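Local coordinates for protein decaprenyl diphosphate synthase (Rhodobacter capsulatus, PDB 3MZV) that probably elongates farnesyl diphosphate with isopentenyl units, using magnesium, to make a long all-trans prenyl diphosphate for the side chains of isoprenoid quinones, at residues 107-110 with 116-119; 130-135 with 139-144; 175-180 with 208-213; 251-256 with 262-267; 307-312 with 316-321. One frame throughout, in Å; residues are numbered along the deposited sequence. Where two conformers were deposited one is given.

Contact 1 of 5, residues 107-110 with 116-119; sequences TANL and SSVL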
# COMPACT_ATOMS: atom_id res chain seq x y z
N THR B 107 -19.00 -4.55 -0.76
CA THR B 107 -17.60 -4.13 -0.70
C THR B 107 -17.00 -4.15 -2.09
O THR B 107 -17.52 -4.84 -2.97
CB THR B 107 -16.75 -5.08 0.18
OG1 THR B 107 -16.83 -6.42 -0.35
CG2 THR B 107 -17.23 -5.04 1.61
N ALA B 108 -15.90 -3.41 -2.26
CA ALA B 108 -15.20 -3.36 -3.53
C ALA B 108 -14.75 -4.76 -3.92
O ALA B 108 -14.90 -5.15 -5.08
CB ALA B 108 -14.01 -2.40 -3.47
N ASN B 109 -14.20 -5.51 -2.96
CA ASN B 109 -13.68 -6.87 -3.25
C ASN B 109 -14.75 -7.89 -3.64
O ASN B 109 -14.47 -8.78 -4.45
CB ASN B 109 -12.82 -7.43 -2.09
CG ASN B 109 -13.48 -7.27 -0.74
OD1 ASN B 109 -13.56 -6.16 -0.21
ND2 ASN B 109 -13.96 -8.38 -0.17
N LEU B 110 -15.94 -7.76 -3.06
CA LEU B 110 -17.13 -8.54 -3.47
C LEU B 110 -17.60 -8.13 -4.87
O LEU B 110 -17.66 -8.95 -5.81
CB LEU B 110 -18.26 -8.35 -2.45
N SER B 116 -8.49 -6.40 -7.04
CA SER B 116 -8.90 -5.02 -7.38
C SER B 116 -8.85 -4.10 -6.19
O SER B 116 -8.29 -3.02 -6.28
CB SER B 116 -10.29 -4.96 -8.02
OG SER B 116 -10.24 -5.46 -9.35
N SER B 117 -9.45 -4.50 -5.09
CA SER B 117 -9.38 -3.71 -3.91
C SER B 117 -7.93 -3.51 -3.40
O SER B 117 -7.60 -2.44 -2.86
CB SER B 117 -10.25 -4.31 -2.83
OG SER B 117 -11.59 -4.42 -3.33
N VAL B 118 -7.08 -4.53 -3.54
CA VAL B 118 -5.68 -4.39 -3.16
C VAL B 118 -5.02 -3.37 -4.04
O VAL B 118 -4.36 -2.48 -3.56
CB VAL B 118 -4.90 -5.72 -3.22
CG1 VAL B 118 -3.43 -5.45 -2.89
CG2 VAL B 118 -5.48 -6.72 -2.22
N LEU B 119 -5.20 -3.50 -5.35
CA LEU B 119 -4.49 -2.68 -6.29
C LEU B 119 -5.02 -1.25 -6.30
O LEU B 119 -4.26 -0.28 -6.49
CB LEU B 119 -4.55 -3.31 -7.65
CG LEU B 119 -3.80 -4.64 -7.76
CD1 LEU B 119 -4.14 -5.30 -9.05
CD2 LEU B 119 -2.31 -4.42 -7.63

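Contact 2 of 5, residues 130-135 with 139-144; sequences QLMTDT and RVMEIL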
# COMPACT_ATOMS: atom_id res chain seq x y z
N GLN B 130 2.65 11.01 -3.85
CA GLN B 130 3.04 11.86 -4.95
C GLN B 130 2.53 13.26 -4.70
O GLN B 130 3.30 14.24 -4.83
CB GLN B 130 2.50 11.30 -6.26
CG GLN B 130 3.02 12.01 -7.48
CD GLN B 130 2.35 11.52 -8.74
OE1 GLN B 130 1.21 11.00 -8.71
NE2 GLN B 130 3.03 11.69 -9.86
N LEU B 131 1.25 13.35 -4.32
CA LEU B 131 0.62 14.62 -4.00
C LEU B 131 1.36 15.39 -2.90
O LEU B 131 1.60 16.60 -3.05
CB LEU B 131 -0.82 14.34 -3.58
CG LEU B 131 -1.66 15.52 -3.07
CD1 LEU B 131 -1.71 16.63 -4.09
CD2 LEU B 131 -3.03 15.06 -2.72
N MET B 132 1.79 14.67 -1.84
CA MET B 132 2.48 15.31 -0.73
C MET B 132 3.76 16.03 -1.11
O MET B 132 4.12 17.01 -0.46
CB MET B 132 2.77 14.30 0.36
CG MET B 132 1.56 13.94 1.12
SD MET B 132 0.79 15.39 1.77
CE MET B 132 2.20 15.93 2.73
N THR B 133 4.43 15.56 -2.16
CA THR B 133 5.66 16.16 -2.63
C THR B 133 5.45 17.60 -3.16
O THR B 133 6.36 18.42 -3.12
CB THR B 133 6.38 15.30 -3.69
OG1 THR B 133 5.65 15.29 -4.94
CG2 THR B 133 6.58 13.89 -3.17
N ASP B 134 4.23 17.90 -3.61
CA ASP B 134 3.90 19.27 -4.00
C ASP B 134 4.07 20.24 -2.79
O ASP B 134 4.28 21.43 -2.99
CB ASP B 134 2.44 19.37 -4.47
CG ASP B 134 2.20 18.69 -5.79
OD1 ASP B 134 3.14 18.17 -6.37
OD2 ASP B 134 1.01 18.66 -6.21
N THR B 135 3.97 19.76 -1.56
CA THR B 135 4.06 20.66 -0.43
C THR B 135 5.51 21.08 -0.16
O THR B 135 5.72 22.01 0.59
CB THR B 135 3.50 20.07 0.90
OG1 THR B 135 4.35 19.01 1.33
CG2 THR B 135 2.10 19.55 0.76
N ARG B 139 9.11 16.85 6.54
CA ARG B 139 8.68 16.46 7.85
C ARG B 139 7.26 15.85 7.88
O ARG B 139 7.08 14.79 8.48
CB ARG B 139 8.75 17.66 8.82
CG ARG B 139 8.43 17.29 10.21
CD ARG B 139 8.66 18.48 11.18
NE ARG B 139 8.17 18.17 12.52
CZ ARG B 139 7.93 19.09 13.47
NH1 ARG B 139 8.16 20.36 13.21
NH2 ARG B 139 7.47 18.74 14.66
N VAL B 140 6.27 16.48 7.22
CA VAL B 140 4.91 15.96 7.25
C VAL B 140 4.80 14.66 6.44
O VAL B 140 4.03 13.74 6.75
CB VAL B 140 3.84 17.03 6.80
CG1 VAL B 140 3.91 18.24 7.74
CG2 VAL B 140 4.05 17.49 5.34
N MET B 141 5.62 14.55 5.42
CA MET B 141 5.69 13.34 4.65
C MET B 141 6.20 12.18 5.49
O MET B 141 5.66 11.09 5.41
CB MET B 141 6.61 13.50 3.42
CG MET B 141 6.08 14.46 2.36
SD MET B 141 7.09 14.53 0.80
CE MET B 141 6.80 12.89 0.11
N GLU B 142 7.28 12.40 6.25
CA GLU B 142 7.79 11.37 7.11
C GLU B 142 6.73 10.95 8.14
O GLU B 142 6.57 9.77 8.42
CB GLU B 142 9.09 11.87 7.81
CG GLU B 142 9.84 10.83 8.66
CD GLU B 142 9.24 10.47 10.04
OE1 GLU B 142 8.50 11.26 10.64
OE2 GLU B 142 9.55 9.36 10.50
N ILE B 143 6.00 11.91 8.69
CA ILE B 143 4.96 11.63 9.67
C ILE B 143 3.83 10.77 9.09
O ILE B 143 3.38 9.83 9.73
CB ILE B 143 4.39 12.96 10.21
CG1 ILE B 143 5.44 13.57 11.18
CG2 ILE B 143 2.99 12.78 10.88
CD1 ILE B 143 5.15 14.95 11.77
N LEU B 144 3.36 11.14 7.91
CA LEU B 144 2.26 10.42 7.29
C LEU B 144 2.69 9.03 6.81
O LEU B 144 1.91 8.07 6.90
CB LEU B 144 1.65 11.27 6.20
CG LEU B 144 0.84 12.51 6.62
CD1 LEU B 144 0.41 13.29 5.41
CD2 LEU B 144 -0.37 12.11 7.42

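Contact 3 of 5, residues 175-180 with 208-213; sequences VIRGKT and YGDALG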
# COMPACT_ATOMS: atom_id res chain seq x y z
N VAL B 175 -2.95 -1.90 19.74
CA VAL B 175 -3.66 -2.22 18.53
C VAL B 175 -4.51 -1.05 18.11
O VAL B 175 -4.52 -0.67 16.94
CB VAL B 175 -4.59 -3.44 18.70
CG1 VAL B 175 -5.65 -3.48 17.60
CG2 VAL B 175 -3.75 -4.75 18.80
N ILE B 176 -5.26 -0.47 19.05
CA ILE B 176 -6.16 0.57 18.62
C ILE B 176 -5.37 1.85 18.27
O ILE B 176 -5.81 2.58 17.40
CB ILE B 176 -7.34 0.82 19.61
CG1 ILE B 176 -6.85 1.35 20.95
CG2 ILE B 176 -8.13 -0.50 19.76
CD1 ILE B 176 -8.06 1.68 21.97
N ARG B 177 -4.27 2.10 18.97
CA ARG B 177 -3.40 3.27 18.73
C ARG B 177 -2.79 3.17 17.33
O ARG B 177 -2.74 4.14 16.59
CB ARG B 177 -2.31 3.39 19.83
CG ARG B 177 -1.40 4.62 19.74
CD ARG B 177 -0.78 4.88 21.10
NE ARG B 177 -1.35 5.95 21.90
CZ ARG B 177 -1.30 5.99 23.24
NH1 ARG B 177 -1.81 7.03 23.91
NH2 ARG B 177 -0.78 4.99 23.94
N GLY B 178 -2.37 1.97 16.94
CA GLY B 178 -1.83 1.76 15.61
C GLY B 178 -2.88 1.82 14.51
O GLY B 178 -2.75 2.58 13.55
N LYS B 179 -3.92 1.02 14.66
CA LYS B 179 -4.98 0.85 13.67
C LYS B 179 -5.86 2.08 13.45
O LYS B 179 -6.48 2.23 12.40
CB LYS B 179 -5.90 -0.25 14.18
CG LYS B 179 -6.75 -0.91 13.18
CD LYS B 179 -8.13 -1.36 13.69
CE LYS B 179 -8.26 -1.71 15.16
NZ LYS B 179 -9.66 -2.17 15.46
N THR B 180 -6.04 2.88 14.51
CA THR B 180 -7.02 3.96 14.47
C THR B 180 -6.47 5.30 14.93
O THR B 180 -6.64 6.31 14.22
CB THR B 180 -8.30 3.63 15.28
OG1 THR B 180 -8.99 2.53 14.66
CG2 THR B 180 -9.26 4.87 15.33
N TYR B 208 -4.14 15.62 21.32
CA TYR B 208 -5.58 15.72 21.05
C TYR B 208 -6.04 14.64 20.11
O TYR B 208 -6.99 13.91 20.40
CB TYR B 208 -6.00 17.09 20.52
CG TYR B 208 -7.45 17.14 20.07
CD1 TYR B 208 -8.50 17.26 20.99
CD2 TYR B 208 -7.78 17.00 18.73
CE1 TYR B 208 -9.86 17.30 20.57
CE2 TYR B 208 -9.12 17.02 18.30
CZ TYR B 208 -10.14 17.17 19.21
OH TYR B 208 -11.42 17.19 18.74
N GLY B 209 -5.36 14.52 18.97
CA GLY B 209 -5.76 13.57 18.00
C GLY B 209 -5.61 12.14 18.47
O GLY B 209 -6.48 11.33 18.22
N ASP B 210 -4.50 11.83 19.13
CA ASP B 210 -4.24 10.49 19.68
C ASP B 210 -5.36 10.08 20.65
O ASP B 210 -5.94 9.03 20.52
CB ASP B 210 -2.88 10.50 20.42
CG ASP B 210 -2.57 9.20 21.14
OD1 ASP B 210 -2.37 8.15 20.48
OD2 ASP B 210 -2.50 9.25 22.38
N ALA B 211 -5.66 10.94 21.61
CA ALA B 211 -6.74 10.67 22.58
C ALA B 211 -8.13 10.52 21.91
O ALA B 211 -8.94 9.66 22.25
CB ALA B 211 -6.77 11.78 23.67
N LEU B 212 -8.45 11.41 20.99
CA LEU B 212 -9.74 11.33 20.33
C LEU B 212 -9.86 10.03 19.55
O LEU B 212 -10.95 9.46 19.47
CB LEU B 212 -9.97 12.54 19.40
CG LEU B 212 -11.33 12.82 18.76
CD1 LEU B 212 -12.26 13.41 19.75
CD2 LEU B 212 -11.09 13.78 17.56
N GLY B 213 -8.78 9.63 18.87
CA GLY B 213 -8.82 8.41 18.05
C GLY B 213 -8.96 7.16 18.91
O GLY B 213 -9.74 6.26 18.58

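Contact 4 of 5, residues 251-256 with 262-267; sequences KAVALA and AFWKRV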
# COMPACT_ATOMS: atom_id res chain seq x y z
N LYS B 251 -11.30 -7.45 29.83
CA LYS B 251 -11.66 -7.18 31.23
C LYS B 251 -12.47 -8.33 31.83
O LYS B 251 -12.29 -8.67 32.97
CB LYS B 251 -12.43 -5.88 31.35
CG LYS B 251 -11.58 -4.64 31.21
CD LYS B 251 -12.41 -3.38 31.44
CE LYS B 251 -11.59 -2.08 31.29
NZ LYS B 251 -10.56 -1.96 32.36
N ALA B 252 -13.36 -8.96 31.06
CA ALA B 252 -14.18 -10.05 31.60
C ALA B 252 -13.29 -11.31 31.78
O ALA B 252 -13.40 -12.02 32.77
CB ALA B 252 -15.40 -10.31 30.68
N VAL B 253 -12.39 -11.55 30.84
CA VAL B 253 -11.50 -12.69 30.90
C VAL B 253 -10.59 -12.60 32.13
O VAL B 253 -10.39 -13.59 32.81
CB VAL B 253 -10.66 -12.86 29.64
CG1 VAL B 253 -9.49 -13.93 29.84
CG2 VAL B 253 -11.56 -13.26 28.45
N ALA B 254 -10.10 -11.40 32.42
CA ALA B 254 -9.26 -11.17 33.59
C ALA B 254 -9.97 -11.44 34.91
O ALA B 254 -9.33 -11.83 35.89
CB ALA B 254 -8.71 -9.69 33.57
N LEU B 255 -11.30 -11.29 34.94
CA LEU B 255 -12.11 -11.53 36.12
C LEU B 255 -12.76 -12.93 36.18
O LEU B 255 -13.49 -13.23 37.10
CB LEU B 255 -13.21 -10.46 36.20
CG LEU B 255 -12.65 -9.02 36.38
CD1 LEU B 255 -13.74 -7.96 36.35
CD2 LEU B 255 -11.89 -8.97 37.74
N ALA B 256 -12.51 -13.76 35.17
CA ALA B 256 -13.17 -15.05 34.99
C ALA B 256 -12.69 -16.06 36.02
O ALA B 256 -11.51 -16.23 36.17
CB ALA B 256 -12.86 -15.62 33.60
N ALA B 262 -13.31 -21.33 30.90
CA ALA B 262 -13.66 -22.37 29.95
C ALA B 262 -14.65 -21.88 28.88
O ALA B 262 -14.52 -22.23 27.71
CB ALA B 262 -14.18 -23.67 30.66
N PHE B 263 -15.63 -21.08 29.27
CA PHE B 263 -16.52 -20.44 28.29
C PHE B 263 -15.74 -19.56 27.33
O PHE B 263 -15.88 -19.68 26.11
CB PHE B 263 -17.55 -19.56 28.98
CG PHE B 263 -18.29 -18.65 28.04
CD1 PHE B 263 -19.27 -19.16 27.21
CD2 PHE B 263 -17.93 -17.33 27.93
CE1 PHE B 263 -19.94 -18.33 26.33
CE2 PHE B 263 -18.62 -16.48 27.06
CZ PHE B 263 -19.62 -16.99 26.26
N TRP B 264 -14.92 -18.67 27.86
CA TRP B 264 -14.11 -17.79 27.00
C TRP B 264 -13.16 -18.59 26.11
O TRP B 264 -12.97 -18.26 24.93
CB TRP B 264 -13.32 -16.75 27.81
CG TRP B 264 -14.22 -15.77 28.48
CD1 TRP B 264 -14.37 -15.61 29.79
CD2 TRP B 264 -15.08 -14.80 27.85
NE1 TRP B 264 -15.30 -14.65 30.07
CE2 TRP B 264 -15.74 -14.10 28.89
CE3 TRP B 264 -15.36 -14.44 26.51
CZ2 TRP B 264 -16.65 -13.09 28.65
CZ3 TRP B 264 -16.25 -13.44 26.27
CH2 TRP B 264 -16.92 -12.78 27.33
N LYS B 265 -12.58 -19.65 26.65
CA LYS B 265 -11.71 -20.52 25.88
C LYS B 265 -12.45 -21.14 24.67
O LYS B 265 -11.93 -21.14 23.52
CB LYS B 265 -11.18 -21.62 26.78
CG LYS B 265 -9.80 -22.12 26.48
CD LYS B 265 -9.26 -23.07 27.62
CE LYS B 265 -9.03 -22.31 28.98
NZ LYS B 265 -7.56 -21.97 29.25
N ARG B 266 -13.65 -21.64 24.95
CA ARG B 266 -14.52 -22.23 23.95
C ARG B 266 -14.83 -21.26 22.83
O ARG B 266 -14.54 -21.56 21.67
CB ARG B 266 -15.85 -22.74 24.58
CG ARG B 266 -16.81 -23.34 23.59
CD ARG B 266 -17.92 -24.11 24.25
NE ARG B 266 -18.88 -23.23 24.92
CZ ARG B 266 -19.82 -22.53 24.30
NH1 ARG B 266 -20.67 -21.80 25.02
NH2 ARG B 266 -19.95 -22.56 22.96
N VAL B 267 -15.37 -20.10 23.16
CA VAL B 267 -15.91 -19.21 22.17
C VAL B 267 -14.85 -18.30 21.52
O VAL B 267 -15.03 -17.89 20.38
CB VAL B 267 -17.12 -18.32 22.70
CG1 VAL B 267 -18.30 -19.15 23.20
CG2 VAL B 267 -16.68 -17.34 23.74
O HOH W 1 -15.93 -13.69 32.65

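Contact 5 of 5, residues 307-312 with 316-321; sequences KALAKL and PLRQML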
# COMPACT_ATOMS: atom_id res chain seq x y z
N LYS B 307 -8.12 18.13 27.57
CA LYS B 307 -6.96 18.76 28.28
C LYS B 307 -5.84 19.19 27.35
O LYS B 307 -5.19 20.21 27.56
CB LYS B 307 -6.34 17.81 29.32
CG LYS B 307 -6.75 18.01 30.78
CD LYS B 307 -8.16 17.70 31.04
CE LYS B 307 -8.48 17.81 32.57
NZ LYS B 307 -9.92 17.65 32.84
N ALA B 308 -5.58 18.39 26.33
CA ALA B 308 -4.56 18.72 25.36
C ALA B 308 -4.88 20.03 24.64
O ALA B 308 -3.97 20.76 24.28
CB ALA B 308 -4.46 17.58 24.33
N LEU B 309 -6.16 20.33 24.41
CA LEU B 309 -6.52 21.57 23.71
C LEU B 309 -6.13 22.86 24.41
O LEU B 309 -6.02 23.93 23.78
CB LEU B 309 -8.02 21.61 23.45
CG LEU B 309 -8.56 20.58 22.46
CD1 LEU B 309 -10.07 20.61 22.45
CD2 LEU B 309 -8.04 20.80 21.04
N ALA B 310 -5.96 22.78 25.74
CA ALA B 310 -5.72 23.95 26.56
C ALA B 310 -4.48 24.73 26.12
O ALA B 310 -4.41 25.95 26.35
CB ALA B 310 -5.63 23.54 28.06
N LYS B 311 -3.51 24.07 25.46
CA LYS B 311 -2.31 24.77 24.98
C LYS B 311 -2.48 25.47 23.65
O LYS B 311 -1.56 26.13 23.17
CB LYS B 311 -1.09 23.84 24.92
CG LYS B 311 -0.60 23.32 26.31
CD LYS B 311 -1.31 22.01 26.71
CE LYS B 311 -0.48 21.22 27.73
NZ LYS B 311 -0.99 19.85 28.02
N LEU B 312 -3.65 25.36 23.04
CA LEU B 312 -3.88 25.93 21.73
C LEU B 312 -4.59 27.29 21.85
O LEU B 312 -5.18 27.59 22.89
CB LEU B 312 -4.65 24.91 20.89
CG LEU B 312 -3.87 23.58 20.80
CD1 LEU B 312 -4.71 22.51 20.19
CD2 LEU B 312 -2.57 23.74 20.03
N PRO B 316 -12.29 29.98 17.40
CA PRO B 316 -13.55 29.22 17.35
C PRO B 316 -13.34 27.72 17.06
O PRO B 316 -14.14 26.90 17.46
CB PRO B 316 -14.33 29.90 16.22
CG PRO B 316 -13.67 31.27 16.04
CD PRO B 316 -12.27 31.13 16.48
N LEU B 317 -12.28 27.39 16.31
CA LEU B 317 -12.01 26.00 15.99
C LEU B 317 -11.57 25.21 17.20
O LEU B 317 -11.86 24.03 17.28
CB LEU B 317 -10.96 25.88 14.89
CG LEU B 317 -11.41 26.26 13.47
CD1 LEU B 317 -10.19 26.33 12.57
CD2 LEU B 317 -12.48 25.28 12.90
N ARG B 318 -10.91 25.85 18.16
CA ARG B 318 -10.58 25.14 19.39
C ARG B 318 -11.86 24.68 20.09
O ARG B 318 -11.95 23.52 20.48
CB ARG B 318 -9.73 25.98 20.33
CG ARG B 318 -9.06 25.14 21.38
CD ARG B 318 -8.29 25.95 22.35
NE ARG B 318 -9.20 26.53 23.33
CZ ARG B 318 -8.84 27.37 24.31
NH1 ARG B 318 -7.58 27.77 24.46
NH2 ARG B 318 -9.76 27.83 25.16
N GLN B 319 -12.84 25.56 20.22
CA GLN B 319 -14.09 25.18 20.87
C GLN B 319 -14.81 24.09 20.06
O GLN B 319 -15.35 23.18 20.64
CB GLN B 319 -14.98 26.40 21.12
CG GLN B 319 -16.12 26.16 22.10
CD GLN B 319 -17.39 25.68 21.42
OE1 GLN B 319 -17.60 25.96 20.24
NE2 GLN B 319 -18.24 24.97 22.15
N MET B 320 -14.78 24.16 18.74
CA MET B 320 -15.43 23.14 17.94
C MET B 320 -14.75 21.76 18.13
O MET B 320 -15.44 20.74 18.15
CB MET B 320 -15.49 23.54 16.46
CG MET B 320 -16.61 24.56 16.11
SD MET B 320 -16.64 25.08 14.34
CE MET B 320 -15.75 26.62 14.55
N LEU B 321 -13.43 21.73 18.28
CA LEU B 321 -12.72 20.49 18.57
C LEU B 321 -13.04 19.95 19.95
O LEU B 321 -13.07 18.74 20.15
CB LEU B 321 -11.19 20.66 18.42
CG LEU B 321 -10.70 20.86 16.98
CD1 LEU B 321 -9.17 21.11 16.97
CD2 LEU B 321 -11.06 19.72 16.05

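Contact 1 of 5, residues 107-110 with 116-119
A108 and N109 start the short helix 108-111, and S117 near the start of helix 114-133 packs against that first turn. The two helices are joined by a short turn in the mainly helical isoprenoid synthase fold. Helix 74-96, whose C-terminal end runs into the DDVVD sequence, the first aspartate-rich motif of the family, lies against them through L91, D94 and V95. The S117 hydroxyl does most of the touching. OG lies 3.2 Å from A108 CB and 3.5 Å from N109 CB. It also comes within 2.9 Å of N109 N, but the angle is too poor for a hydrogen bond. The oxygen still sits at the N-terminal end of a helix, where the partial positive charge would probably suit it. T107 is the N-cap of this helix. Its chi1 of 59° swings OG1 back over the first turn, where it accepts from L110 N at 3.2 Å and 153°. S99 O holds the same turn from outside, taking hydrogen bonds from T107 OG1 and N109 ND2. Next to S117, S116 packs on L159 of the second subunit. The S117 methylene follows its hydroxyl toward the turn, with S117 CB 4.1 Å from N109 CB.

Contact 2 of 5, residues 130-135 with 139-144
M132 O is gripped twice by T135: the hydroxyl OG1 donates at 2.7 Å, and the backbone N at 3.0 Å. The C=O...OG1 angle of 165° puts the hydroxyl almost straight ahead of the carbonyl. T133 does the same two residues earlier, with OG1 donating to Q130 O at 2.6 Å in the carbonyl plane. These bonds lie near the C-terminal end of helix 114-133, before the chain turns into helix 138-161 to form a helical hairpin. Across it M132 and M141 run antiparallel alongside one another, with M132 CB 3.9 Å from M141 CG. M132 was modelled in two conformers; in the one described, CE rests on V140 CG2 at 3.6 Å, a less certain contact. M141 bends at its last torsion (chi3 68°), which brings CE tightly against T133 CG2 at 3.4 Å. With an alanine in place of T133, Q130 O would probably lose its hydroxyl donor and the M141 methyl group its close neighbour. Helix 74-96 backs M132 with L78 and T81, and helix 169-194 meets V140 through I193. The contact also reaches the subunit interface: M141 packs on M141 of the second subunit, and T133 on E142 of that subunit.

Contact 3 of 5, residues 175-180 with 208-213
R177 and D210 join helix 169-194 to helix 199-224 by a two-pronged salt bridge. The arginine comes side-on. NE donates to D210 OD1 at 2.8 Å with a nearly straight angle of 172°, and NH1 donates to D210 OD2, also at 2.8 Å. Each carboxylate oxygen uses its syn lone pair, and both lie close to the guanidinium plane. The two flat groups are therefore almost coplanar, 15° apart. R177 runs out with CG anti to the backbone N (chi1 -176°), then bends at chi3 to lay its NE edge along the acid. Further along, T180 OG1 turns to another partner, Q217, whose NE2 is hydrogen-bonded to it. T180 sends its methyl to the partner helix, where CG2 packs 3.6 Å from G213 O. Among the backbone bonds, T180 N donates to I176 O and G213 N to G209 O, both at 2.9 Å. The backbones come closest at T180 and G213, with CA atoms 6.0 Å apart. G213 has no side chain to hold them off. Both helices belong to the core of the isoprenoid synthase fold, and helix 199-224 ends in DDLLD, the second aspartate-rich motif of the family. I214 and W301 pack beside R177. The buried carboxylate thus has both oxygens satisfied, its charge is probably largely balanced by the arginine, and the paired bonds hold its rotation.

Contact 4 of 5, residues 251-256 with 262-267
W264 reaches across from helix 258-270 to helix 247-254 in a helical hairpin, beyond the DDLLD motif in the chain. W264 supplies all the contacts from its segment, mostly through the indole. The CH-pi contact comes first. V253 CG2 sits over one face, 3.8 Å from the centroid of the five-membered ring and 18° off its normal. The torsion chi1 -66° sets W264 CG anti to its own carbonyl carbon and carries the ring across to the other helix. F263 CD2, from the same helix as W264, covers the opposite face, so the indole is held between two side chains. The other apolar contacts come from two alanines. A252 CB approaches CZ2 of W264 obliquely at 3.7 Å, and A256 CB lies near the ring plane, 4.1 Å from CD1 of W264. Beyond the turn, A281 and L284 of helix 277-287 also pack on the indole. The polar link runs through a water. It lies in the indole plane and accepts from W264 NE1 at 2.8 Å. A leucine in place of W264 would probably leave this water without its N-H donor and V253 without a ring face to rest on. On its other side the water donates to A252 O at 3.0 Å.

Contact 5 of 5, residues 307-312 with 316-321
L309 reaches toward L321 and meets it at about a right angle, with L309 CD2 4.1 Å from L321 CB. L309 CD1 settles against the backbone, 3.9 Å from L321 C. The L309 carbonyl faces R318: its O lies 3.4 Å from R318 CD, and it also accepts from L312 N at 2.9 Å, which closes the turn. At the next residue, A310 O stays 4.1 Å from R318 NH1, too long for a bond. This is the helical hairpin between helix 290-308 and helix 316-328, the last two helices of the mainly helical fold. Helix 199-224 backs it, with Y208 on L309 and L205 on L312. Helix 56-67 meets R318 and L321 through L67. At L312 the backbone O takes the one hydrogen bond between the two segments, from R318 NH1 at 2.9 Å and 153°. The carbonyl oxygen lies near the guanidinium plane, while the donor is tilted from the carbonyl plane. R318 leaves its helix extended and then bends at chi3 (79°), which turns the guanidinium onto L312. Its other amino group, NH2, makes a salt bridge to D314 in the turn. L312 CB packs on the aliphatic part of R318, 4.1 Å from CD.

From the N terminus the five contacts follow in series; none nests in or crosses another. Contact 1 closes a short turn into helix 114-133, and contact 2 closes the turn where that helix ends. Both touch the second subunit. Contact 3 has the longest loop, 27 intervening residues, and ties two central helices together about 7 Å from the centre of the chain. Contact 4 closes a turn far out on the side away from contact 2, their centres about 45 Å apart. Contact 5 closes the last turn. Contacts 3 and 5 are the one pair that touches: Y208 of contact 3 packs on L309, and its OH probably hydrogen-bonds L321 O, joining the C-terminal hairpin to the core.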